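Local coordinates for D-alanyl-D-alanine carboxypeptidase (Penicillin binding protein) family protein (Francisella tularensis subsp. tularensis, PDB 6OSU) that probably trims the terminal D-alanine from peptidoglycan precursor peptides, as a serine-type D-alanyl-D-alanine carboxypeptidase of the penicillin-binding protein family, at residues Thr66-Ser71 / Gly276-His281; Thr70-Ala75 / Ile187-Glu192; Thr159-Pro164 / His177-Leu182; Asn265-Thr270 / Leu289-Lys294. All coordinates share one frame; numbering follows the deposited sequence.

Contact 1 of 4, residues Thr66-Ser71 / Gly276-His281; sequences TKIMTS and GMKTGH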
loop_
_atom_site.group_PDB
_atom_site.type_symbol
_atom_site.label_atom_id
_atom_site.label_comp_id
_atom_site.label_asym_id
_atom_site.label_seq_id
_atom_site.Cartn_x
_atom_site.Cartn_y
_atom_site.Cartn_z
ATOM N N THR A 66 -0.602 7.875 11.227
ATOM C CA THR A 66 -1.461 9.039 11.033
ATOM C C THR A 66 -0.933 9.942 9.924
ATOM O O THR A 66 -1.711 10.472 9.122
ATOM C CB THR A 66 -1.573 9.820 12.346
ATOM O OG1 THR A 66 -2.057 8.966 13.397
ATOM C CG2 THR A 66 -2.497 11.015 12.191
ATOM N N LYS A 67 0.392 10.114 9.856
ATOM C CA LYS A 67 0.996 11.001 8.866
ATOM C C LYS A 67 0.702 10.570 7.436
ATOM O O LYS A 67 0.822 11.390 6.518
ATOM C CB LYS A 67 2.511 11.078 9.074
ATOM C CG LYS A 67 2.945 11.784 10.351
ATOM C CD LYS A 67 4.449 12.009 10.356
ATOM C CE LYS A 67 4.900 12.810 11.570
ATOM N NZ LYS A 67 4.727 12.071 12.860
ATOM N N ILE A 68 0.325 9.308 7.218
ATOM C CA ILE A 68 -0.037 8.880 5.871
ATOM C C ILE A 68 -1.308 9.579 5.418
ATOM O O ILE A 68 -1.414 10.023 4.268
ATOM C CB ILE A 68 -0.187 7.351 5.806
ATOM C CG1 ILE A 68 1.131 6.666 6.170
ATOM C CG2 ILE A 68 -0.642 6.921 4.421
ATOM C CD1 ILE A 68 1.021 5.165 6.249
ATOM N N MET A 69 -2.296 9.684 6.313
ATOM C CA MET A 69 -3.523 10.394 5.969
ATOM C C MET A 69 -3.251 11.872 5.735
ATOM O O MET A 69 -3.790 12.469 4.795
ATOM C CB MET A 69 -4.572 10.216 7.065
ATOM C CG MET A 69 -5.816 11.062 6.840
ATOM S SD MET A 69 -6.635 10.653 5.285
ATOM C CE MET A 69 -7.565 9.200 5.765
ATOM N N THR A 70 -2.415 12.482 6.578
ATOM C CA THR A 70 -2.059 13.881 6.365
ATOM C C THR A 70 -1.388 14.059 5.011
ATOM O O THR A 70 -1.745 14.956 4.239
ATOM C CB THR A 70 -1.151 14.376 7.493
ATOM O OG1 THR A 70 -1.825 14.222 8.750
ATOM C CG2 THR A 70 -0.806 15.845 7.295
ATOM N N SER A 71 -0.429 13.189 4.694
ATOM C CA SER A 71 0.206 13.232 3.381
ATOM C C SER A 71 -0.793 12.924 2.272
ATOM O O SER A 71 -0.704 13.485 1.173
ATOM C CB SER A 71 1.372 12.246 3.337
ATOM O OG SER A 71 1.969 12.237 2.053
ATOM N N GLY A 276 8.108 1.575 -0.021
ATOM C CA GLY A 276 7.281 2.248 0.965
ATOM C C GLY A 276 7.210 1.428 2.234
ATOM O O GLY A 276 7.708 0.302 2.299
ATOM N N MET A 277 6.575 2.006 3.250
ATOM C CA MET A 277 5.927 3.310 3.144
ATOM C C MET A 277 6.248 4.192 4.355
ATOM O O MET A 277 6.879 5.235 4.216
ATOM C CB MET A 277 4.408 3.137 3.000
ATOM C CG MET A 277 3.629 4.413 2.715
ATOM S SD MET A 277 1.871 4.133 2.341
ATOM C CE MET A 277 1.407 5.722 1.660
ATOM N N LYS A 278 5.826 3.765 5.545
ATOM C CA LYS A 278 5.868 4.627 6.718
ATOM C C LYS A 278 5.959 3.794 7.990
ATOM O O LYS A 278 5.299 2.757 8.113
ATOM C CB LYS A 278 4.624 5.519 6.787
ATOM C CG LYS A 278 4.676 6.595 7.855
ATOM C CD LYS A 278 5.656 7.681 7.466
ATOM C CE LYS A 278 5.786 8.737 8.552
ATOM N NZ LYS A 278 6.528 8.236 9.741
ATOM N N THR A 279 6.757 4.270 8.939
ATOM C CA THR A 279 6.894 3.663 10.253
ATOM C C THR A 279 6.207 4.538 11.290
ATOM O O THR A 279 5.818 5.675 11.019
ATOM C CB THR A 279 8.371 3.470 10.623
ATOM O OG1 THR A 279 9.047 4.732 10.554
ATOM C CG2 THR A 279 9.038 2.499 9.672
ATOM N N GLY A 280 6.070 3.985 12.489
ATOM C CA GLY A 280 5.524 4.705 13.621
ATOM C C GLY A 280 5.746 3.954 14.918
ATOM O O GLY A 280 5.796 2.719 14.922
ATOM N N HIS A 281 5.889 4.676 16.025
ATOM C CA HIS A 281 6.087 4.025 17.315
ATOM C C HIS A 281 5.601 4.927 18.435
ATOM O O HIS A 281 6.107 6.039 18.606
ATOM C CB HIS A 281 7.553 3.667 17.534
ATOM C CG HIS A 281 7.872 3.299 18.946
ATOM N ND1 HIS A 281 7.443 2.123 19.520
ATOM C CD2 HIS A 281 8.559 3.959 19.907
ATOM C CE1 HIS A 281 7.860 2.069 20.772
ATOM N NE2 HIS A 281 8.540 3.171 21.031
#
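Lys67 and Ile68, on the first turn of helix 66-79, meet Met277 and Lys278 where the SxxK motif of a penicillin-binding protein faces its KTG motif on strand 274-282. Lys67 is the predicted proton acceptor and Lys278 a predicted substrate-binding residue, so the contact probably joins two walls of the active-site cleft.

Apolar contacts do most of the joining. The CG1 arm of Ile68 runs antiparallel to the first carbons of the Lys278 side chain, with Ile68 CD1 3.7 Å from Lys278 CB. The other branch turns to the methionine: Ile68 CG2 lies 3.6 Å from Met277 CE. Met277 reaches that far because its chain is stretched out, with CG anti to the backbone N (chi1 -173°). Met277 and Lys278 both aim at the helix, consistent with a classic beta bulge opposite Val290 that follows a cis peptide bond between Gly276 and Met277.

The two lysines touch through methylenes, Lys67 CD to Lys278 CE at 4.0 Å, and their NZ atoms then lead to largely different partners. Hydrogen bonds to Ser64, Asn126 and the carbonyl of Asp165 hold Lys67 NZ, with a weak one to Ser124 OG. Lys278 NZ bonds to Ser124 OG and, after a bend at its last torsion, doubles back to Thr279 O at 2.9 Å, tilted 25° from that carbonyl's plane.

Contact 2 of 4, residues Thr70-Ala75 / Ile187-Glu192; sequences TSYIVA and IYNFPE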
loop_
_atom_site.group_PDB
_atom_site.type_symbol
_atom_site.label_atom_id
_atom_site.label_comp_id
_atom_site.label_asym_id
_atom_site.label_seq_id
_atom_site.Cartn_x
_atom_site.Cartn_y
_atom_site.Cartn_z
ATOM N N THR A 70 -2.415 12.482 6.578
ATOM C CA THR A 70 -2.059 13.881 6.365
ATOM C C THR A 70 -1.388 14.059 5.011
ATOM O O THR A 70 -1.745 14.956 4.239
ATOM C CB THR A 70 -1.151 14.376 7.493
ATOM O OG1 THR A 70 -1.825 14.222 8.750
ATOM C CG2 THR A 70 -0.806 15.845 7.295
ATOM N N SER A 71 -0.429 13.189 4.694
ATOM C CA SER A 71 0.206 13.232 3.381
ATOM C C SER A 71 -0.793 12.924 2.272
ATOM O O SER A 71 -0.704 13.485 1.173
ATOM C CB SER A 71 1.372 12.246 3.337
ATOM O OG SER A 71 1.969 12.237 2.053
ATOM N N TYR A 72 -1.744 12.025 2.539
ATOM C CA TYR A 72 -2.785 11.715 1.560
ATOM C C TYR A 72 -3.566 12.968 1.178
ATOM O O TYR A 72 -3.808 13.231 -0.005
ATOM C CB TYR A 72 -3.720 10.646 2.130
ATOM C CG TYR A 72 -4.789 10.145 1.185
ATOM C CD1 TYR A 72 -4.606 8.973 0.463
ATOM C CD2 TYR A 72 -5.989 10.833 1.028
ATOM C CE1 TYR A 72 -5.580 8.504 -0.396
ATOM C CE2 TYR A 72 -6.970 10.373 0.172
ATOM C CZ TYR A 72 -6.762 9.209 -0.537
ATOM O OH TYR A 72 -7.735 8.750 -1.391
ATOM N N ILE A 73 -3.975 13.752 2.174
ATOM C CA ILE A 73 -4.754 14.954 1.900
ATOM C C ILE A 73 -3.906 15.999 1.179
ATOM O O ILE A 73 -4.405 16.731 0.313
ATOM C CB ILE A 73 -5.347 15.490 3.215
ATOM C CG1 ILE A 73 -6.449 14.550 3.705
ATOM C CG2 ILE A 73 -5.853 16.905 3.040
ATOM C CD1 ILE A 73 -6.943 14.850 5.096
ATOM N N VAL A 74 -2.616 16.076 1.509
ATOM C CA VAL A 74 -1.723 17.018 0.834
ATOM C C VAL A 74 -1.636 16.697 -0.653
ATOM O O VAL A 74 -1.711 17.589 -1.505
ATOM C CB VAL A 74 -0.330 17.010 1.492
ATOM C CG1 VAL A 74 0.650 17.863 0.679
ATOM C CG2 VAL A 74 -0.413 17.504 2.931
ATOM N N ALA A 75 -1.473 15.412 -0.986
ATOM C CA ALA A 75 -1.411 15.017 -2.392
ATOM C C ALA A 75 -2.710 15.351 -3.113
ATOM O O ALA A 75 -2.692 15.799 -4.265
ATOM C CB ALA A 75 -1.105 13.524 -2.510
ATOM N N ILE A 187 -1.425 4.745 -3.412
ATOM C CA ILE A 187 -0.687 4.283 -4.589
ATOM C C ILE A 187 -1.441 4.633 -5.861
ATOM O O ILE A 187 -0.850 5.054 -6.862
ATOM C CB ILE A 187 -0.439 2.764 -4.515
ATOM C CG1 ILE A 187 0.084 2.351 -3.149
ATOM C CG2 ILE A 187 0.535 2.335 -5.595
ATOM C CD1 ILE A 187 1.315 3.032 -2.800
ATOM N N TYR A 188 -2.757 4.450 -5.841
ATOM C CA TYR A 188 -3.551 4.558 -7.056
ATOM C C TYR A 188 -3.783 6.012 -7.446
ATOM O O TYR A 188 -3.576 6.391 -8.603
ATOM C CB TYR A 188 -4.880 3.823 -6.860
ATOM C CG TYR A 188 -5.832 3.966 -8.015
ATOM C CD1 TYR A 188 -5.658 3.229 -9.180
ATOM C CD2 TYR A 188 -6.912 4.836 -7.943
ATOM C CE1 TYR A 188 -6.531 3.359 -10.243
ATOM C CE2 TYR A 188 -7.791 4.972 -8.999
ATOM C CZ TYR A 188 -7.595 4.234 -10.147
ATOM O OH TYR A 188 -8.469 4.370 -11.199
ATOM N N ASN A 189 -4.197 6.843 -6.490
ATOM C CA ASN A 189 -4.594 8.206 -6.819
ATOM C C ASN A 189 -3.406 9.152 -6.932
ATOM O O ASN A 189 -3.479 10.133 -7.680
ATOM C CB ASN A 189 -5.584 8.729 -5.775
ATOM C CG ASN A 189 -6.933 8.035 -5.855
ATOM O OD1 ASN A 189 -7.276 7.220 -4.996
ATOM N ND2 ASN A 189 -7.703 8.354 -6.888
ATOM N N PHE A 190 -2.312 8.889 -6.220
ATOM C CA PHE A 190 -1.193 9.827 -6.130
ATOM C C PHE A 190 0.133 9.112 -6.357
ATOM O O PHE A 190 0.959 9.004 -5.445
ATOM C CB PHE A 190 -1.211 10.536 -4.776
ATOM C CG PHE A 190 -2.575 11.023 -4.374
ATOM C CD1 PHE A 190 -3.254 11.941 -5.159
ATOM C CD2 PHE A 190 -3.177 10.566 -3.214
ATOM C CE1 PHE A 190 -4.508 12.390 -4.798
ATOM C CE2 PHE A 190 -4.430 11.015 -2.843
ATOM C CZ PHE A 190 -5.098 11.929 -3.638
ATOM N N PRO A 191 0.380 8.629 -7.578
ATOM C CA PRO A 191 1.642 7.914 -7.831
ATOM C C PRO A 191 2.881 8.791 -7.728
ATOM O O PRO A 191 3.936 8.293 -7.314
ATOM C CB PRO A 191 1.452 7.363 -9.252
ATOM C CG PRO A 191 0.453 8.263 -9.873
ATOM C CD PRO A 191 -0.476 8.678 -8.776
ATOM N N GLU A 192 2.798 10.076 -8.083
ATOM C CA GLU A 192 3.969 10.941 -7.972
ATOM C C GLU A 192 4.310 11.224 -6.515
ATOM O O GLU A 192 5.466 11.086 -6.097
ATOM C CB GLU A 192 3.744 12.248 -8.729
ATOM C CG GLU A 192 4.700 13.352 -8.298
ATOM C CD GLU A 192 5.424 14.004 -9.460
ATOM O OE1 GLU A 192 4.807 14.166 -10.536
ATOM O OE2 GLU A 192 6.613 14.356 -9.294
#
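Phe190 pushes a ring edge at the face of Tyr72 and at the same time lays one of its own faces over Ala75. The first pair is a T-shaped stack, its planes at 80° and its centroids 5.1 Å apart. Phe190 CE2 sits over the middle of the tyrosine ring. The second is a CH-pi contact, tightest between Ala75 CB and Phe190 CG at 3.4 Å, with the methyl shifted toward the rim of the ring. On the opposite face of Phe190 lies Asn189 CB, so the ring is sandwiched between two aliphatic carbons.

With CG anti to the backbone N (chi1 -176°), the Tyr72 ring is swung toward Phe190, and its hydroxyl is held further out by Ser185 OG of helix 176-189. Phe190 is the first residue to leave helical geometry at the end of that helix. Just before it, the carbonyl of Asn189 receives a hydrogen bond from Lys79 NZ.

The contact thus packs the end of helix 176-189 on helix 66-79, which carries the predicted proton acceptor Lys67 near its start, within the helical part of the penicillin-binding fold. Cohesion across this buried join comes mainly from dispersion and from C-H groups meeting pi faces, while the Tyr72 hydroxyl and the Asn189 carbonyl find their bonds at the margins.

Contact 3 of 4, residues Thr159-Pro164 / His177-Leu182; sequences THFANP and HDMALL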
loop_
_atom_site.group_PDB
_atom_site.type_symbol
_atom_site.label_atom_id
_atom_site.label_comp_id
_atom_site.label_asym_id
_atom_site.label_seq_id
_atom_site.Cartn_x
_atom_site.Cartn_y
_atom_site.Cartn_z
ATOM N N THR A 159 -11.462 3.785 12.080
ATOM C CA THR A 159 -10.328 4.694 12.153
ATOM C C THR A 159 -10.803 6.039 12.668
ATOM O O THR A 159 -11.812 6.564 12.192
ATOM C CB THR A 159 -9.669 4.858 10.778
ATOM O OG1 THR A 159 -8.916 3.682 10.471
ATOM C CG2 THR A 159 -8.743 6.064 10.754
ATOM N N HIS A 160 -10.085 6.585 13.645
ATOM C CA HIS A 160 -10.373 7.927 14.137
ATOM C C HIS A 160 -9.068 8.573 14.564
ATOM O O HIS A 160 -8.380 8.057 15.450
ATOM C CB HIS A 160 -11.363 7.903 15.301
ATOM C CG HIS A 160 -11.757 9.266 15.772
ATOM N ND1 HIS A 160 -12.725 10.018 15.143
ATOM C CD2 HIS A 160 -11.289 10.028 16.788
ATOM C CE1 HIS A 160 -12.849 11.178 15.763
ATOM N NE2 HIS A 160 -11.989 11.210 16.764
ATOM N N PHE A 161 -8.736 9.699 13.941
ATOM C CA PHE A 161 -7.522 10.439 14.250
ATOM C C PHE A 161 -7.820 11.554 15.243
ATOM O O PHE A 161 -8.867 12.201 15.172
ATOM C CB PHE A 161 -6.908 11.014 12.975
ATOM C CG PHE A 161 -6.505 9.968 11.977
ATOM C CD1 PHE A 161 -5.438 9.121 12.237
ATOM C CD2 PHE A 161 -7.184 9.831 10.780
ATOM C CE1 PHE A 161 -5.058 8.157 11.323
ATOM C CE2 PHE A 161 -6.810 8.871 9.858
ATOM C CZ PHE A 161 -5.743 8.032 10.130
ATOM N N ALA A 162 -6.897 11.763 16.181
ATOM C CA ALA A 162 -7.022 12.832 17.162
ATOM C C ALA A 162 -6.201 14.058 16.805
ATOM O O ALA A 162 -6.426 15.123 17.390
ATOM C CB ALA A 162 -6.605 12.342 18.555
ATOM N N ASN A 163 -5.273 13.928 15.864
ATOM C CA ASN A 163 -4.382 15.016 15.486
ATOM C C ASN A 163 -3.725 14.652 14.161
ATOM O O ASN A 163 -3.878 13.524 13.675
ATOM C CB ASN A 163 -3.336 15.290 16.585
ATOM C CG ASN A 163 -2.574 14.057 16.995
ATOM O OD1 ASN A 163 -2.214 13.229 16.160
ATOM N ND2 ASN A 163 -2.330 13.918 18.291
ATOM N N PRO A 164 -3.007 15.590 13.530
ATOM C CA PRO A 164 -2.424 15.299 12.209
ATOM C C PRO A 164 -1.121 14.510 12.220
ATOM O O PRO A 164 -0.709 14.030 11.151
ATOM C CB PRO A 164 -2.182 16.698 11.613
ATOM C CG PRO A 164 -3.027 17.630 12.427
ATOM C CD PRO A 164 -3.031 17.038 13.796
ATOM N N HIS A 177 -6.336 -3.392 8.516
ATOM C CA HIS A 177 -7.130 -3.391 7.291
ATOM C C HIS A 177 -7.380 -1.968 6.805
ATOM O O HIS A 177 -7.238 -1.672 5.612
ATOM C CB HIS A 177 -8.452 -4.123 7.527
ATOM C CG HIS A 177 -9.282 -4.295 6.292
ATOM N ND1 HIS A 177 -10.604 -4.683 6.337
ATOM C CD2 HIS A 177 -8.979 -4.142 4.982
ATOM C CE1 HIS A 177 -11.081 -4.755 5.107
ATOM N NE2 HIS A 177 -10.115 -4.431 4.266
ATOM N N ASP A 178 -7.749 -1.068 7.721
ATOM C CA ASP A 178 -8.006 0.314 7.330
ATOM C C ASP A 178 -6.750 0.976 6.779
ATOM O O ASP A 178 -6.821 1.757 5.822
ATOM C CB ASP A 178 -8.545 1.107 8.519
ATOM C CG ASP A 178 -10.050 0.978 8.675
ATOM O OD1 ASP A 178 -10.652 0.102 8.014
ATOM O OD2 ASP A 178 -10.632 1.767 9.451
ATOM N N MET A 179 -5.588 0.676 7.367
ATOM C CA MET A 179 -4.350 1.280 6.890
ATOM C C MET A 179 -3.936 0.723 5.535
ATOM O O MET A 179 -3.341 1.445 4.726
ATOM C CB MET A 179 -3.241 1.084 7.922
ATOM C CG MET A 179 -3.260 2.133 9.023
ATOM S SD MET A 179 -2.836 3.758 8.370
ATOM C CE MET A 179 -3.537 4.834 9.624
ATOM N N ALA A 180 -4.251 -0.545 5.260
ATOM C CA ALA A 180 -3.991 -1.093 3.933
ATOM C C ALA A 180 -4.910 -0.465 2.893
ATOM O O ALA A 180 -4.495 -0.218 1.754
ATOM C CB ALA A 180 -4.150 -2.614 3.951
ATOM N N LEU A 181 -6.163 -0.199 3.265
ATOM C CA LEU A 181 -7.066 0.492 2.352
ATOM C C LEU A 181 -6.539 1.882 2.018
ATOM O O LEU A 181 -6.541 2.293 0.851
ATOM C CB LEU A 181 -8.466 0.571 2.962
ATOM C CG LEU A 181 -9.248 -0.746 3.041
ATOM C CD1 LEU A 181 -10.472 -0.604 3.930
ATOM C CD2 LEU A 181 -9.658 -1.210 1.649
ATOM N N LEU A 182 -6.066 2.612 3.031
ATOM C CA LEU A 182 -5.504 3.937 2.797
ATOM C C LEU A 182 -4.299 3.863 1.866
ATOM O O LEU A 182 -4.193 4.633 0.903
ATOM C CB LEU A 182 -5.120 4.583 4.129
ATOM C CG LEU A 182 -4.390 5.925 4.040
ATOM C CD1 LEU A 182 -5.234 6.926 3.278
ATOM C CD2 LEU A 182 -4.062 6.444 5.435
#
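Thr159 and Asp178 make the tight half of this contact, where the loop after helix 140-154 is tied to the first turns of helix 176-189 in the helical part of the fold. Thr159 OG1 donates to Asp178 OD2 over 2.8 Å, using the oxygen's anti lone pair, on the side away from OD1. The two side chains lie antiparallel, side by side, which also brings Thr159 OG1 to 3.3 Å from Asp178 CB. The hydroxyl is put there by its torsion, OG1 lying beside the backbone N (chi1 -75°).

The other half is looser. Phe161 and Met179 reach toward each other from the loop and from the helix and meet through a single methyl: Met179 CE lies in the plane of the phenyl ring, at its edge, 3.9 Å from Phe161 CZ. A bend at chi2 (-68°) carries the methionine chain there. Phe161 has further cover from Thr66 and Met69 of helix 66-79, its side chain about 8 Å from that of Lys67, the predicted proton acceptor, whereas the flanking His160 and Ala162 are partly exposed to solvent.

Asp178 OD2 also accepts from Asn158 N, and Thr159 OG1 is further bonded to Thr174 OG1. Two donors on one buried carboxylate oxygen, close to the N-terminal end of a helix, would probably favour the ionised form of Asp178.

Contact 4 of 4, residues Asn265-Thr270 / Leu289-Lys294; sequences NRLLFT and LVSSAK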
loop_
_atom_site.group_PDB
_atom_site.type_symbol
_atom_site.label_atom_id
_atom_site.label_comp_id
_atom_site.label_asym_id
_atom_site.label_seq_id
_atom_site.Cartn_x
_atom_site.Cartn_y
_atom_site.Cartn_z
ATOM N N ASN A 265 12.589 3.577 7.537
ATOM C CA ASN A 265 12.040 2.340 6.989
ATOM C C ASN A 265 13.215 1.526 6.464
ATOM O O ASN A 265 13.679 1.708 5.336
ATOM C CB ASN A 265 11.013 2.626 5.902
ATOM C CG ASN A 265 10.406 1.361 5.327
ATOM O OD1 ASN A 265 10.587 0.270 5.869
ATOM N ND2 ASN A 265 9.680 1.500 4.223
ATOM N N ARG A 266 13.702 0.609 7.306
ATOM C CA ARG A 266 14.878 -0.180 6.957
ATOM C C ARG A 266 14.657 -1.011 5.700
ATOM O O ARG A 266 15.620 -1.355 5.006
ATOM C CB ARG A 266 15.262 -1.086 8.128
ATOM C CG ARG A 266 15.776 -0.347 9.354
ATOM C CD ARG A 266 16.997 0.473 8.998
ATOM N NE ARG A 266 17.955 -0.311 8.223
ATOM C CZ ARG A 266 19.003 0.202 7.587
ATOM N NH1 ARG A 266 19.236 1.508 7.631
ATOM N NH2 ARG A 266 19.816 -0.591 6.903
ATOM N N LEU A 267 13.399 -1.333 5.387
ATOM C CA LEU A 267 13.102 -2.182 4.238
ATOM C C LEU A 267 13.606 -1.581 2.933
ATOM O O LEU A 267 13.929 -2.324 1.997
ATOM C CB LEU A 267 11.597 -2.434 4.153
ATOM C CG LEU A 267 11.090 -3.799 4.614
ATOM C CD1 LEU A 267 11.513 -4.077 6.045
ATOM C CD2 LEU A 267 9.579 -3.866 4.477
ATOM N N LEU A 268 13.676 -0.248 2.845
ATOM C CA LEU A 268 14.177 0.390 1.630
ATOM C C LEU A 268 15.571 -0.109 1.278
ATOM O O LEU A 268 15.892 -0.296 0.099
ATOM C CB LEU A 268 14.194 1.909 1.794
ATOM C CG LEU A 268 12.859 2.635 1.927
ATOM C CD1 LEU A 268 13.104 4.135 1.991
ATOM C CD2 LEU A 268 11.938 2.276 0.771
ATOM N N PHE A 269 16.408 -0.335 2.287
ATOM C CA PHE A 269 17.791 -0.736 2.069
ATOM C C PHE A 269 17.963 -2.246 1.987
ATOM O O PHE A 269 18.880 -2.720 1.304
ATOM C CB PHE A 269 18.680 -0.186 3.191
ATOM C CG PHE A 269 18.428 1.262 3.515
ATOM C CD1 PHE A 269 19.193 2.262 2.935
ATOM C CD2 PHE A 269 17.422 1.624 4.402
ATOM C CE1 PHE A 269 18.959 3.595 3.230
ATOM C CE2 PHE A 269 17.181 2.953 4.700
ATOM C CZ PHE A 269 17.953 3.940 4.114
ATOM N N THR A 270 17.106 -3.013 2.662
ATOM C CA THR A 270 17.284 -4.455 2.791
ATOM C C THR A 270 16.404 -5.265 1.846
ATOM O O THR A 270 16.883 -6.234 1.249
ATOM C CB THR A 270 17.012 -4.891 4.235
ATOM O OG1 THR A 270 15.664 -4.564 4.597
ATOM C CG2 THR A 270 17.970 -4.192 5.188
ATOM N N LEU A 289 4.547 -0.674 10.932
ATOM C CA LEU A 289 5.069 -0.423 9.597
ATOM C C LEU A 289 3.983 -0.687 8.568
ATOM O O LEU A 289 3.382 -1.768 8.552
ATOM C CB LEU A 289 6.297 -1.295 9.310
ATOM C CG LEU A 289 6.907 -1.223 7.906
ATOM C CD1 LEU A 289 7.251 0.212 7.527
ATOM C CD2 LEU A 289 8.139 -2.114 7.817
ATOM N N VAL A 290 3.716 0.313 7.735
ATOM C CA VAL A 290 3.013 0.127 6.474
ATOM C C VAL A 290 4.079 0.058 5.393
ATOM O O VAL A 290 4.858 1.002 5.222
ATOM C CB VAL A 290 2.011 1.261 6.204
ATOM C CG1 VAL A 290 1.374 1.098 4.832
ATOM C CG2 VAL A 290 0.944 1.309 7.300
ATOM N N SER A 291 4.148 -1.067 4.689
ATOM C CA SER A 291 5.188 -1.277 3.695
ATOM C C SER A 291 4.575 -1.812 2.409
ATOM O O SER A 291 3.498 -2.416 2.410
ATOM C CB SER A 291 6.261 -2.245 4.202
ATOM O OG SER A 291 5.710 -3.531 4.424
ATOM N N SER A 292 5.280 -1.580 1.306
ATOM C CA SER A 292 4.855 -2.057 0.002
ATOM C C SER A 292 6.079 -2.459 -0.805
ATOM O O SER A 292 7.106 -1.776 -0.774
ATOM C CB SER A 292 4.053 -0.990 -0.753
ATOM O OG SER A 292 3.450 -1.539 -1.913
ATOM N N ALA A 293 5.965 -3.574 -1.521
ATOM C CA ALA A 293 7.052 -4.073 -2.348
ATOM C C ALA A 293 6.488 -4.542 -3.679
ATOM O O ALA A 293 5.415 -5.146 -3.728
ATOM C CB ALA A 293 7.806 -5.220 -1.659
ATOM N N LYS A 294 7.219 -4.260 -4.753
ATOM C CA LYS A 294 6.820 -4.625 -6.105
ATOM C C LYS A 294 7.906 -5.489 -6.727
ATOM O O LYS A 294 9.094 -5.166 -6.627
ATOM C CB LYS A 294 6.571 -3.374 -6.955
ATOM C CG LYS A 294 6.007 -3.655 -8.337
ATOM C CD LYS A 294 5.616 -2.365 -9.045
ATOM C CE LYS A 294 4.826 -2.650 -10.315
ATOM N NZ LYS A 294 4.443 -1.408 -11.043
#
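Asn265 stands its side chain nearly perpendicular to that of Leu289, the amide coming down on the forked end of the leucine. Asn265 OD1 is 3.7 Å from Leu289 CD1 and 3.9 Å from Leu289 CD2, lying against both methyls. Having CG anti to the backbone N in Asn265 (chi1 -179°) carries the amide out toward the sheet. The same oxygen turns back to its own segment, accepting a capping bond from Leu267 N at 3.3 Å at the start of the short helix 267-270. That N-H approaches from above the amide plane, 59° out of it, and so misses the lone pairs. At the amide's other end, Asn265 ND2 probably bonds to Gly276 O, and together these contacts probably limit its rotation.

Leu267 supplies the second foothold through one methyl. Its CD2 rests on Ser291, 3.7 Å from Ser291 CB, and reaches across to the leucine, 4.0 Å from Leu289 CD2. Leu289 and Ser291, two apart on the strand, thus offer their side chains on one face, while Val290 between them points away.

The contact packs the turn before the KTG-bearing strand 274-282 onto the central antiparallel sheet, where strand 288-295 runs between strands 274-282 and 298-307. Helix 310-327 covers the same face, with Arg313 and Ser317 against Leu289 and Leu321 against Ser291.

Of the segments in contact, those on helix 66-79 come first, opening contacts 1 and 2 from overlapping turns. Contact 3 closes a short loop, 159-164 back to 177-182, nested inside both. Contact 2 then closes at 187-192, where the helix used by contact 3 ends. Contact 4 opens at 265-270, contact 1 closes at 276-281, and contact 4 closes at 289-294, so these two cross, while contacts 2 and 3 each precede contact 4 in series. Contacts 2 and 3 lie within the helical part, tying helix 66-79 and the loop at 159-164 to helix 176-189. Contact 1 joins it to the edge strand of the five-stranded sheet, and contact 4 fastens the neighbouring strand to helix 267-270.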